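Local coordinates for integron cassette protein Vpc_cass2 (Vibrio paracholerae, PDB 3JRT) that is of unknown function but folds as an all-helical chain, encoded by a mobile integron gene cassette, that pairs with a second copy of itself, at residues I29-I34 / V86-K91; S36-D41 / G179-L184; I44-L49 / D161-D166; L73-I78 / K149-N154; D166-S169 / E175-V178. All coordinates share one frame; numbering follows the deposited sequence.

Contact 1: residues I29-I34 / V86-K91; sequences IEIEEI and VELNQK
L88 turns its CG opposite the backbone N (chi1 -171°), which carries its two methyls across to helix 27-53, while I34 keeps CG1 beside its own backbone N (chi1 -67°) and so offers both CD1 and CG2 to them. The setting is an antiparallel helix pair, with helix 27-53 running beside helix 64-91 and the short axes 11.8 Å apart. At that wide spacing, long branched residues suit the interface better than small ones. L88 gives the largest single share: L88 CD1 lies 4.0 Å from I34 CD1, and its CD2 comes up to I34 CG2. The I34 and L88 side chains run antiparallel, one beside the other, so their methyls lie alongside rather than end on. I31, nearly one helical turn before I34, closes the other flank more loosely, I31 CG1 to L88 CD1 at 4.5 Å.

Beside this apolar patch lies the carboxylate of E30. Its OE1 forms a salt bridge with K134 of the second subunit, and its OE2 hydrogen-bonds to Y92. K91 adds a more distant positive charge that would probably favour the ionised carboxylate, K91 NZ staying 4.3 Å from E30 OE2, beyond a salt bridge.

Contact 2: residues S36-D41 / G179-L184; sequences SGLIGD and GVIELL
I181, I39 and L38 supply most of the buried surface here, and I181 is the residue that both others touch. Its beta-branch divides the work. I181 CG2, held opposite the backbone N, presses on I39 CG1 at 3.5 Å, the closest approach of the contact, while I181 CD1 at the other end of the side chain rests 4.0 Å from L38 CB. L38 crosses I181 at about a right angle, whereas I39 and I181 run antiparallel, side by side.

I39 starts out along the flank of its helix, and its CG1 branch, lying beside the backbone N (chi1 -73°), brings the end of the chain back toward helix 177-188. There I39 CD1 lies over the helix backbone, 3.7 Å from E182 CA. E182 adds its CB to this bed, while its extended chain takes the carboxylate off to a salt bridge with K173. An acid suits this partly exposed edge, since its CB can pack while the charge is met elsewhere.

The two segments run antiparallel, their axes at 155° and 9.3 Å apart, and branched aliphatics fill that gap without any hydrogen bond across it. Around them, L35 and L42 of helix 27-53 also touch I181, Y85 of helix 64-91 packs on I181 too, and N81 and K84 of that helix touch L38.

Contact 3: residues I44-L49 / D161-D166; sequences IAVTVL and DWICPD
The turn of helix 27-53 that brings V46 against I163 and C164 is held by the backbone bond from V48 N to I44 O, at 2.8 Å. V46 makes all the close contacts from this segment, and its two methyls split between two partners. V46 CG2, which lies beside the backbone N, meets I163 CG2 at 3.7 Å, the side chains crossing obliquely. V46 CG1, placed opposite that N by chi1 of 168°, comes 3.6 Å from C164 O, a van der Waals touch with a carbonyl. The small C164 side chain also lies close, C164 CB to V46 CG2 at 4.3 Å.

A valine fits because its fork is short, and a single torsion, chi1, places both methyls. I163 shows only its CG2 side, the rest of its chain leading away to other packing, L42 included. C164 is the first residue beyond the helix; its extended backbone (psi 103°) fits a residue before proline, here P165, where helical angles are disfavoured.

With no hydrogen bond across, helix 157-163 thus ends against the long helix 27-53 in the core of an all-helical fold, and W162 and I163 hand backbone bonds on to the start of helix 177-188.

Contact 4: residues L73-I78 / K149-N154; sequences LCVYSI and KMFDGN
V75 forms a forked bump on helix 64-91 that fits into the hollow between M150 and F151 at the end of helix 140-151. V75 CG1 lies 4.2 Å from the selenium (SE) of M150, which is a selenomethionine in this crystal, and V75 CG2 lies 4.1 Å from F151 CE2. The latter methyl comes to the edge of the phenyl ring, near its plane, rather than over a face, and the two side chains cross at a slant. A beta-branched residue suits this place since one short side chain supplies a methyl to each wall.

The second bump comes from the other helix. M150 has CG opposite its backbone N (chi1 -168°) and stays extended beyond it, so it reaches out like a rod and lays M150 CE 3.7 Å from I78 CG2. I78, nearly one turn after V75, thus meets the end of the rod. Such reach is needed because the backbones stay far apart, with V75 CA and M150 CA 9.6 Å from each other. M150 is poorly ordered, so its exact position is less certain.

Helix 140-151 is closed by a Schellman motif, D152 taking positive phi (57°) just after F151, and M150 O accepts a hydrogen bond from N117 ND2. F159 packs edge-to-face on F151 and also touches M150, while A119 and I120 line M150 further.

Chemically the interface is entirely aliphatic, aromatic and selenium surface, so shape and exclusion of water probably hold it together.

Contact 5: residues D166-S169 / E175-V178; sequences DNIS and ESLV
This is a short-range, apolar contact that folds the loop after helix 157-163 back onto the start of helix 177-188, with I168 reaching across to S176 and V178. A single methyl does the touching. I168 CG1 stands opposite its backbone N (chi1 -160°), and with chi2 at 174° the chain is stretched to its full length, so CD1 is delivered at the far end. I168 CD1 meets V178 CG1 at 3.5 Å, tighter than ordinary carbon contact, and sits 4.0 Å from V178 CB, the side chains crossing at about a right angle. On its other neighbour I168 CD1 comes 3.7 Å from S176 OG, and it also touches the backbone N of G179.

S176 is the N-cap of helix 177-188. Its OG, lying between backbone N and carbonyl carbon (chi1 79°), turns to the first turn of the helix and hydrogen-bonds to G179 N, so serine suits the place by capping an amide that has no helical carbonyl before it. V178, on that first turn, has a second set of neighbours in L42 and T43 of helix 27-53 and in C164, which also pack on it. D166 OD1 forms a salt bridge with K50, though D166 is poorly ordered.

The isoleucine methyl thus lies over a hydroxyl that already has a hydrogen-bond partner. The hydroxyl oxygen is engaged by G179 N, so a hydrocarbon neighbour is probably tolerated, and the methyl probably helps to shield the capping bond from water while it gains apolar packing on V178.

Overall arrangement
Contacts 1, 2 and 3 follow one another along helix 27-53, which is their shared spine. The centres of contacts 1 and 2 are about 11 Å apart, and those of contacts 2 and 3 about 12 Å. Contact 4 lies beside contact 3, about 11 Å between centres, where C74 and I78 of helix 64-91 pack on A45, V48 and L49. Contact 5 is nearest to contact 3, about 8 Å between centres; they share D166, and probable backbone hydrogen bonds from L177 N to W162 O and from V178 N to I163 O join them. Contacts 1 and 4 lie on opposite sides of the chain's centre, their centres about 23 Å apart. Contacts 1 to 4 all reach the second subunit, whereas contact 5 does not.

Contact 1: residues I29-I34 / V86-K91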
# COMPACT_ATOMS: atom_id res chain seq x y z
N ILE A 29 -7.84 12.27 20.19
CA ILE A 29 -8.60 11.19 19.59
C ILE A 29 -7.96 10.78 18.26
O ILE A 29 -7.80 9.59 17.97
CB ILE A 29 -10.04 11.61 19.33
CG1 ILE A 29 -10.83 11.63 20.64
CG2 ILE A 29 -10.70 10.65 18.36
CD1 ILE A 29 -12.22 12.21 20.48
N GLU A 30 -7.60 11.78 17.45
CA GLU A 30 -7.06 11.56 16.13
C GLU A 30 -5.71 10.86 16.29
O GLU A 30 -5.42 9.88 15.61
CB GLU A 30 -6.90 12.90 15.40
CG GLU A 30 -5.73 12.96 14.42
CD GLU A 30 -5.43 14.38 13.96
OE1 GLU A 30 -6.32 15.24 14.11
OE2 GLU A 30 -4.31 14.64 13.45
N ILE A 31 -4.91 11.37 17.22
CA ILE A 31 -3.60 10.82 17.51
C ILE A 31 -3.67 9.36 17.97
O ILE A 31 -2.93 8.53 17.48
CB ILE A 31 -2.83 11.69 18.52
CG1 ILE A 31 -2.45 13.03 17.88
CG2 ILE A 31 -1.56 11.00 19.00
CD1 ILE A 31 -1.95 14.06 18.88
N GLU A 32 -4.56 9.04 18.90
CA GLU A 32 -4.73 7.64 19.30
C GLU A 32 -5.07 6.78 18.09
O GLU A 32 -4.54 5.68 17.93
CB GLU A 32 -5.81 7.48 20.37
CG GLU A 32 -5.87 6.08 21.02
CD GLU A 32 -6.64 5.05 20.20
OE1 GLU A 32 -7.47 5.44 19.35
OE2 GLU A 32 -6.43 3.84 20.42
N GLU A 33 -5.95 7.29 17.23
CA GLU A 33 -6.37 6.58 16.03
C GLU A 33 -5.19 6.26 15.12
O GLU A 33 -4.97 5.11 14.74
CB GLU A 33 -7.38 7.39 15.24
CG GLU A 33 -8.77 7.34 15.84
CD GLU A 33 -9.79 8.10 15.03
OE1 GLU A 33 -9.40 8.95 14.19
OE2 GLU A 33 -10.99 7.86 15.24
N ILE A 34 -4.45 7.30 14.77
CA ILE A 34 -3.34 7.18 13.86
C ILE A 34 -2.26 6.26 14.42
O ILE A 34 -1.76 5.37 13.72
CB ILE A 34 -2.78 8.55 13.55
CG1 ILE A 34 -3.81 9.36 12.74
CG2 ILE A 34 -1.47 8.43 12.79
CD1 ILE A 34 -3.45 10.84 12.59
N VAL A 86 6.73 10.01 11.02
CA VAL A 86 7.46 11.27 11.04
C VAL A 86 6.49 12.44 10.95
O VAL A 86 6.58 13.38 11.74
CB VAL A 86 8.51 11.35 9.91
CG1 VAL A 86 9.24 12.69 9.96
CG2 VAL A 86 9.49 10.19 10.02
N GLU A 87 5.55 12.39 10.01
CA GLU A 87 4.63 13.50 9.80
C GLU A 87 3.79 13.78 11.05
O GLU A 87 3.49 14.92 11.37
CB GLU A 87 3.71 13.22 8.62
CG GLU A 87 4.39 13.20 7.28
CD GLU A 87 3.43 12.74 6.20
OE1 GLU A 87 2.28 12.41 6.56
OE2 GLU A 87 3.82 12.71 5.01
N LEU A 88 3.43 12.71 11.74
CA LEU A 88 2.71 12.86 13.00
C LEU A 88 3.60 13.59 14.01
O LEU A 88 3.16 14.52 14.70
CB LEU A 88 2.29 11.49 13.53
CG LEU A 88 1.36 11.49 14.73
CD1 LEU A 88 -0.03 11.91 14.30
CD2 LEU A 88 1.32 10.13 15.40
N ASN A 89 4.87 13.18 14.09
CA ASN A 89 5.84 13.84 14.96
C ASN A 89 5.99 15.33 14.66
O ASN A 89 5.95 16.15 15.57
CB ASN A 89 7.20 13.18 14.86
CG ASN A 89 7.40 12.10 15.89
OD1 ASN A 89 7.13 12.30 17.07
ND2 ASN A 89 7.89 10.94 15.45
N GLN A 90 6.15 15.68 13.39
CA GLN A 90 6.35 17.08 13.04
C GLN A 90 5.09 17.92 13.22
O GLN A 90 5.15 19.15 13.25
CB GLN A 90 6.92 17.23 11.62
CG GLN A 90 6.00 16.80 10.49
CD GLN A 90 6.69 16.84 9.13
OE1 GLN A 90 7.90 17.06 9.04
NE2 GLN A 90 5.93 16.62 8.06
N LYS A 91 3.94 17.27 13.35
CA LYS A 91 2.69 17.99 13.57
C LYS A 91 2.35 18.16 15.05
O LYS A 91 1.61 19.08 15.41
CB LYS A 91 1.53 17.34 12.83
CG LYS A 91 0.20 18.00 13.12
CD LYS A 91 -0.79 17.80 11.99
CE LYS A 91 -2.06 18.59 12.25
NZ LYS A 91 -3.17 18.19 11.32

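Contact 2: residues S36-D41 / G179-L184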
# COMPACT_ATOMS: atom_id res chain seq x y z
N SER A 36 -2.64 3.86 16.53
CA SER A 36 -3.17 2.50 16.50
C SER A 36 -3.10 1.92 15.10
O SER A 36 -2.75 0.76 14.93
CB SER A 36 -4.61 2.46 17.03
OG SER A 36 -4.63 2.62 18.44
N GLY A 37 -3.43 2.73 14.11
CA GLY A 37 -3.34 2.30 12.73
C GLY A 37 -1.91 1.96 12.35
O GLY A 37 -1.66 0.96 11.70
N LEU A 38 -0.97 2.81 12.76
CA LEU A 38 0.45 2.60 12.50
C LEU A 38 0.93 1.27 13.04
O LEU A 38 1.62 0.53 12.35
CB LEU A 38 1.31 3.71 13.10
CG LEU A 38 1.25 5.07 12.41
CD1 LEU A 38 1.99 6.14 13.22
CD2 LEU A 38 1.83 4.91 11.04
N ILE A 39 0.57 0.97 14.29
CA ILE A 39 0.96 -0.29 14.93
C ILE A 39 0.47 -1.48 14.10
O ILE A 39 1.21 -2.42 13.84
CB ILE A 39 0.40 -0.40 16.37
CG1 ILE A 39 1.14 0.53 17.32
CG2 ILE A 39 0.45 -1.85 16.89
CD1 ILE A 39 0.36 0.82 18.61
N GLY A 40 -0.79 -1.43 13.69
CA GLY A 40 -1.38 -2.55 12.97
C GLY A 40 -0.87 -2.70 11.56
O GLY A 40 -0.62 -3.82 11.11
N ASP A 41 -0.73 -1.58 10.84
CA ASP A 41 -0.27 -1.63 9.45
C ASP A 41 1.21 -2.02 9.33
O ASP A 41 1.57 -2.80 8.47
CB ASP A 41 -0.59 -0.33 8.71
CG ASP A 41 -2.10 -0.03 8.65
OD1 ASP A 41 -2.90 -0.98 8.79
OD2 ASP A 41 -2.49 1.14 8.45
N GLY A 179 7.11 -1.02 18.81
CA GLY A 179 7.11 -0.98 20.26
C GLY A 179 7.08 0.44 20.77
O GLY A 179 6.37 0.76 21.73
N VAL A 180 7.85 1.31 20.12
CA VAL A 180 7.88 2.72 20.47
C VAL A 180 6.54 3.36 20.18
O VAL A 180 6.06 4.19 20.94
CB VAL A 180 9.01 3.46 19.72
CG1 VAL A 180 8.80 4.95 19.75
CG2 VAL A 180 10.37 3.09 20.33
N ILE A 181 5.91 2.96 19.08
CA ILE A 181 4.66 3.58 18.71
C ILE A 181 3.59 3.12 19.70
O ILE A 181 2.67 3.88 20.00
CB ILE A 181 4.24 3.25 17.26
CG1 ILE A 181 5.15 3.99 16.27
CG2 ILE A 181 2.77 3.64 17.02
CD1 ILE A 181 4.89 3.63 14.85
N GLU A 182 3.74 1.90 20.20
CA GLU A 182 2.88 1.36 21.24
C GLU A 182 3.11 2.04 22.59
O GLU A 182 2.18 2.24 23.38
CB GLU A 182 3.10 -0.15 21.35
CG GLU A 182 2.18 -0.84 22.33
CD GLU A 182 2.15 -2.35 22.14
OE1 GLU A 182 2.88 -2.85 21.25
OE2 GLU A 182 1.40 -3.03 22.87
N LEU A 183 4.36 2.41 22.86
CA LEU A 183 4.71 3.16 24.06
C LEU A 183 3.92 4.46 24.12
O LEU A 183 3.45 4.87 25.19
CB LEU A 183 6.20 3.50 24.06
CG LEU A 183 7.03 3.00 25.24
CD1 LEU A 183 6.80 1.52 25.46
CD2 LEU A 183 8.51 3.30 24.98
N LEU A 184 3.79 5.11 22.97
CA LEU A 184 3.06 6.37 22.87
C LEU A 184 1.56 6.14 22.92
O LEU A 184 0.86 6.79 23.69
CB LEU A 184 3.43 7.12 21.59
CG LEU A 184 4.92 7.24 21.29
CD1 LEU A 184 5.15 8.05 20.03
CD2 LEU A 184 5.63 7.90 22.45

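Contact 3: residues I44-L49 / D161-D166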
# COMPACT_ATOMS: atom_id res chain seq x y z
N ILE A 44 1.47 -5.80 10.29
CA ILE A 44 0.95 -6.75 9.32
C ILE A 44 1.81 -6.83 8.04
O ILE A 44 2.01 -7.90 7.49
CB ILE A 44 -0.53 -6.50 8.99
CG1 ILE A 44 -1.09 -7.68 8.22
CG2 ILE A 44 -0.72 -5.22 8.17
CD1 ILE A 44 -1.19 -8.94 9.06
N ALA A 45 2.32 -5.70 7.58
CA ALA A 45 3.19 -5.66 6.42
C ALA A 45 4.44 -6.55 6.63
O ALA A 45 4.84 -7.28 5.73
CB ALA A 45 3.60 -4.22 6.13
N VAL A 46 5.02 -6.48 7.82
CA VAL A 46 6.17 -7.30 8.18
C VAL A 46 5.79 -8.78 8.25
O VAL A 46 6.48 -9.63 7.71
CB VAL A 46 6.79 -6.84 9.54
CG1 VAL A 46 7.80 -7.87 10.07
CG2 VAL A 46 7.43 -5.48 9.38
N THR A 47 4.65 -9.06 8.91
CA THR A 47 4.16 -10.44 9.05
C THR A 47 3.88 -11.08 7.69
O THR A 47 4.29 -12.21 7.41
CB THR A 47 2.87 -10.50 9.90
OG1 THR A 47 3.14 -10.05 11.23
CG2 THR A 47 2.34 -11.94 9.97
N VAL A 48 3.16 -10.37 6.84
CA VAL A 48 2.87 -10.89 5.51
C VAL A 48 4.15 -11.21 4.74
O VAL A 48 4.27 -12.26 4.14
CB VAL A 48 2.03 -9.89 4.71
CG1 VAL A 48 1.98 -10.29 3.25
CG2 VAL A 48 0.60 -9.83 5.30
N LEU A 49 5.10 -10.27 4.76
CA LEU A 49 6.34 -10.40 4.02
C LEU A 49 7.10 -11.63 4.51
O LEU A 49 7.51 -12.47 3.73
CB LEU A 49 7.19 -9.14 4.20
CG LEU A 49 8.47 -9.08 3.38
CD1 LEU A 49 8.21 -9.53 1.94
CD2 LEU A 49 9.07 -7.67 3.43
N ASP A 161 13.19 -6.54 11.80
CA ASP A 161 13.17 -6.69 13.25
C ASP A 161 13.12 -5.34 13.93
O ASP A 161 12.55 -5.19 15.01
CB ASP A 161 14.40 -7.47 13.74
CG ASP A 161 14.17 -8.96 13.73
OD1 ASP A 161 13.06 -9.39 13.36
OD2 ASP A 161 15.11 -9.70 14.09
N TRP A 162 13.71 -4.35 13.28
CA TRP A 162 13.68 -2.98 13.75
C TRP A 162 12.28 -2.38 13.65
O TRP A 162 11.90 -1.55 14.47
CB TRP A 162 14.67 -2.14 12.95
CG TRP A 162 14.74 -0.70 13.34
CD1 TRP A 162 15.48 -0.16 14.36
CD2 TRP A 162 14.09 0.39 12.70
NE1 TRP A 162 15.32 1.21 14.40
CE2 TRP A 162 14.46 1.57 13.39
CE3 TRP A 162 13.23 0.50 11.60
CZ2 TRP A 162 14.01 2.83 13.01
CZ3 TRP A 162 12.76 1.75 11.25
CH2 TRP A 162 13.15 2.90 11.95
N ILE A 163 11.52 -2.77 12.63
CA ILE A 163 10.13 -2.34 12.52
C ILE A 163 9.30 -3.08 13.55
O ILE A 163 8.64 -2.48 14.40
CB ILE A 163 9.53 -2.66 11.15
CG1 ILE A 163 10.25 -1.90 10.03
CG2 ILE A 163 8.03 -2.33 11.15
CD1 ILE A 163 10.06 -0.40 10.10
N CYS A 164 9.33 -4.40 13.47
CA CYS A 164 8.50 -5.24 14.30
C CYS A 164 9.06 -6.65 14.38
O CYS A 164 8.88 -7.44 13.46
CB CYS A 164 7.10 -5.29 13.71
SG CYS A 164 5.87 -6.11 14.77
N PRO A 165 9.71 -6.99 15.51
CA PRO A 165 10.31 -8.30 15.77
C PRO A 165 9.23 -9.34 16.07
O PRO A 165 8.14 -8.96 16.46
CB PRO A 165 11.13 -8.07 17.04
CG PRO A 165 10.80 -6.64 17.54
CD PRO A 165 9.65 -6.16 16.73
N ASP A 166 9.53 -10.62 15.90
CA ASP A 166 8.59 -11.68 16.27
C ASP A 166 8.37 -11.69 17.78
O ASP A 166 9.27 -11.38 18.55
CB ASP A 166 9.09 -13.05 15.82
CG ASP A 166 9.07 -13.21 14.31
OD1 ASP A 166 8.38 -12.42 13.64
OD2 ASP A 166 9.73 -14.14 13.80

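Contact 4: residues L73-I78 / K149-N154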
# COMPACT_ATOMS: atom_id res chain seq x y z
N LEU A 73 4.29 -4.73 -2.41
CA LEU A 73 3.09 -4.61 -1.59
C LEU A 73 3.45 -4.24 -0.16
O LEU A 73 2.91 -3.30 0.39
CB LEU A 73 2.25 -5.90 -1.60
CG LEU A 73 1.04 -5.92 -0.65
CD1 LEU A 73 0.03 -4.85 -1.07
CD2 LEU A 73 0.35 -7.28 -0.63
N CYS A 74 4.37 -5.01 0.43
CA CYS A 74 4.67 -4.82 1.85
C CYS A 74 5.58 -3.62 2.11
O CYS A 74 5.37 -2.82 3.03
CB CYS A 74 5.26 -6.10 2.45
SG CYS A 74 4.11 -7.51 2.35
N VAL A 75 6.59 -3.48 1.26
CA VAL A 75 7.49 -2.35 1.40
C VAL A 75 6.78 -0.99 1.23
O VAL A 75 7.00 -0.07 2.02
CB VAL A 75 8.69 -2.52 0.46
CG1 VAL A 75 9.44 -1.19 0.26
CG2 VAL A 75 9.60 -3.64 0.98
N TYR A 76 5.94 -0.85 0.20
CA TYR A 76 5.20 0.40 0.03
C TYR A 76 4.40 0.74 1.29
O TYR A 76 4.34 1.89 1.72
CB TYR A 76 4.28 0.33 -1.19
CG TYR A 76 5.03 0.45 -2.51
CD1 TYR A 76 6.31 0.95 -2.55
CD2 TYR A 76 4.44 0.07 -3.72
CE1 TYR A 76 7.01 1.08 -3.74
CE2 TYR A 76 5.13 0.18 -4.93
CZ TYR A 76 6.42 0.69 -4.92
OH TYR A 76 7.13 0.83 -6.09
N SER A 77 3.82 -0.27 1.91
CA SER A 77 3.00 -0.00 3.06
C SER A 77 3.91 0.45 4.22
O SER A 77 3.63 1.43 4.92
CB SER A 77 2.19 -1.25 3.44
OG SER A 77 1.44 -1.01 4.61
N ILE A 78 5.00 -0.28 4.44
CA ILE A 78 5.99 0.14 5.44
C ILE A 78 6.49 1.58 5.22
O ILE A 78 6.53 2.36 6.15
CB ILE A 78 7.17 -0.84 5.46
CG1 ILE A 78 6.70 -2.19 6.04
CG2 ILE A 78 8.37 -0.25 6.22
CD1 ILE A 78 7.70 -3.32 5.78
N LYS A 149 18.91 -0.34 -0.71
CA LYS A 149 19.40 0.74 0.15
C LYS A 149 18.62 0.81 1.47
O LYS A 149 19.18 1.05 2.53
CB LYS A 149 19.31 2.08 -0.58
CG LYS A 149 20.36 2.24 -1.71
CD LYS A 149 20.18 3.56 -2.44
CE LYS A 149 21.02 3.63 -3.68
NZ LYS A 149 20.80 4.92 -4.37
N MSE A 150 17.32 0.60 1.40
CA MSE A 150 16.51 0.75 2.58
C MSE A 150 16.92 -0.30 3.61
O MSE A 150 17.06 -0.01 4.80
CB MSE A 150 15.04 0.61 2.20
CG MSE A 150 14.07 1.03 3.30
SE MSE A 150 12.23 0.51 2.90
CE MSE A 150 11.40 1.07 4.57
N PHE A 151 17.13 -1.52 3.13
CA PHE A 151 17.46 -2.64 4.00
C PHE A 151 18.93 -2.68 4.32
O PHE A 151 19.38 -3.55 5.08
CB PHE A 151 17.04 -3.95 3.35
CG PHE A 151 15.57 -4.21 3.43
CD1 PHE A 151 15.00 -4.63 4.62
CD2 PHE A 151 14.76 -4.02 2.33
CE1 PHE A 151 13.64 -4.87 4.70
CE2 PHE A 151 13.41 -4.27 2.41
CZ PHE A 151 12.85 -4.69 3.60
N ASP A 152 19.67 -1.74 3.74
CA ASP A 152 21.11 -1.67 3.89
C ASP A 152 21.86 -2.93 3.47
O ASP A 152 22.89 -3.26 4.04
CB ASP A 152 21.51 -1.29 5.31
CG ASP A 152 22.88 -0.64 5.37
OD1 ASP A 152 23.00 0.50 4.85
OD2 ASP A 152 23.82 -1.25 5.91
N GLY A 153 21.35 -3.63 2.47
CA GLY A 153 22.07 -4.78 1.96
C GLY A 153 21.09 -5.81 1.45
O GLY A 153 19.94 -5.49 1.14
N ASN A 154 21.52 -7.06 1.39
CA ASN A 154 20.73 -8.11 0.78
C ASN A 154 19.90 -8.89 1.78
O ASN A 154 19.21 -9.83 1.41
CB ASN A 154 21.64 -9.06 -0.01
CG ASN A 154 22.32 -8.37 -1.18
OD1 ASN A 154 21.65 -7.90 -2.11
ND2 ASN A 154 23.65 -8.28 -1.13

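Contact 5: residues D166-S169 / E175-V178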
# COMPACT_ATOMS: atom_id res chain seq x y z
N ASP A 166 9.53 -10.62 15.90
CA ASP A 166 8.59 -11.68 16.27
C ASP A 166 8.37 -11.69 17.78
O ASP A 166 9.27 -11.38 18.55
CB ASP A 166 9.09 -13.05 15.82
CG ASP A 166 9.07 -13.21 14.31
OD1 ASP A 166 8.38 -12.42 13.64
OD2 ASP A 166 9.73 -14.14 13.80
N ASN A 167 7.16 -12.07 18.19
CA ASN A 167 6.84 -12.11 19.61
C ASN A 167 7.26 -10.80 20.28
O ASN A 167 8.01 -10.79 21.26
CB ASN A 167 7.51 -13.30 20.29
CG ASN A 167 7.14 -14.63 19.64
OD1 ASN A 167 5.95 -14.94 19.48
ND2 ASN A 167 8.14 -15.42 19.27
N ILE A 168 6.78 -9.69 19.72
CA ILE A 168 7.12 -8.36 20.20
C ILE A 168 6.79 -8.21 21.69
O ILE A 168 7.24 -7.27 22.34
CB ILE A 168 6.38 -7.27 19.41
CG1 ILE A 168 7.09 -5.92 19.55
CG2 ILE A 168 4.92 -7.17 19.85
CD1 ILE A 168 6.50 -4.84 18.68
N SER A 169 6.00 -9.14 22.21
CA SER A 169 5.63 -9.15 23.62
C SER A 169 6.89 -9.16 24.48
O SER A 169 7.17 -8.20 25.20
CB SER A 169 4.76 -10.37 23.93
OG SER A 169 3.64 -10.43 23.06
N GLU A 175 13.19 -1.02 21.42
CA GLU A 175 14.08 -1.59 20.43
C GLU A 175 13.42 -1.81 19.07
O GLU A 175 14.03 -2.38 18.17
CB GLU A 175 14.70 -2.89 20.96
CG GLU A 175 15.45 -2.70 22.27
CD GLU A 175 16.89 -3.15 22.20
OE1 GLU A 175 17.28 -3.82 21.22
OE2 GLU A 175 17.65 -2.82 23.14
N SER A 176 12.17 -1.36 18.92
CA SER A 176 11.50 -1.43 17.62
C SER A 176 10.53 -0.27 17.43
O SER A 176 9.97 0.26 18.38
CB SER A 176 10.78 -2.77 17.43
OG SER A 176 9.55 -2.82 18.12
N LEU A 177 10.35 0.12 16.17
CA LEU A 177 9.44 1.18 15.80
C LEU A 177 8.04 0.94 16.34
O LEU A 177 7.44 1.82 16.93
CB LEU A 177 9.37 1.28 14.28
CG LEU A 177 8.55 2.44 13.72
CD1 LEU A 177 8.91 3.71 14.46
CD2 LEU A 177 8.80 2.60 12.22
N VAL A 178 7.55 -0.26 16.18
CA VAL A 178 6.22 -0.58 16.59
C VAL A 178 6.10 -0.57 18.10
O VAL A 178 5.11 -0.14 18.62
CB VAL A 178 5.77 -1.92 16.00
CG1 VAL A 178 4.74 -2.52 16.83
CG2 VAL A 178 5.26 -1.74 14.65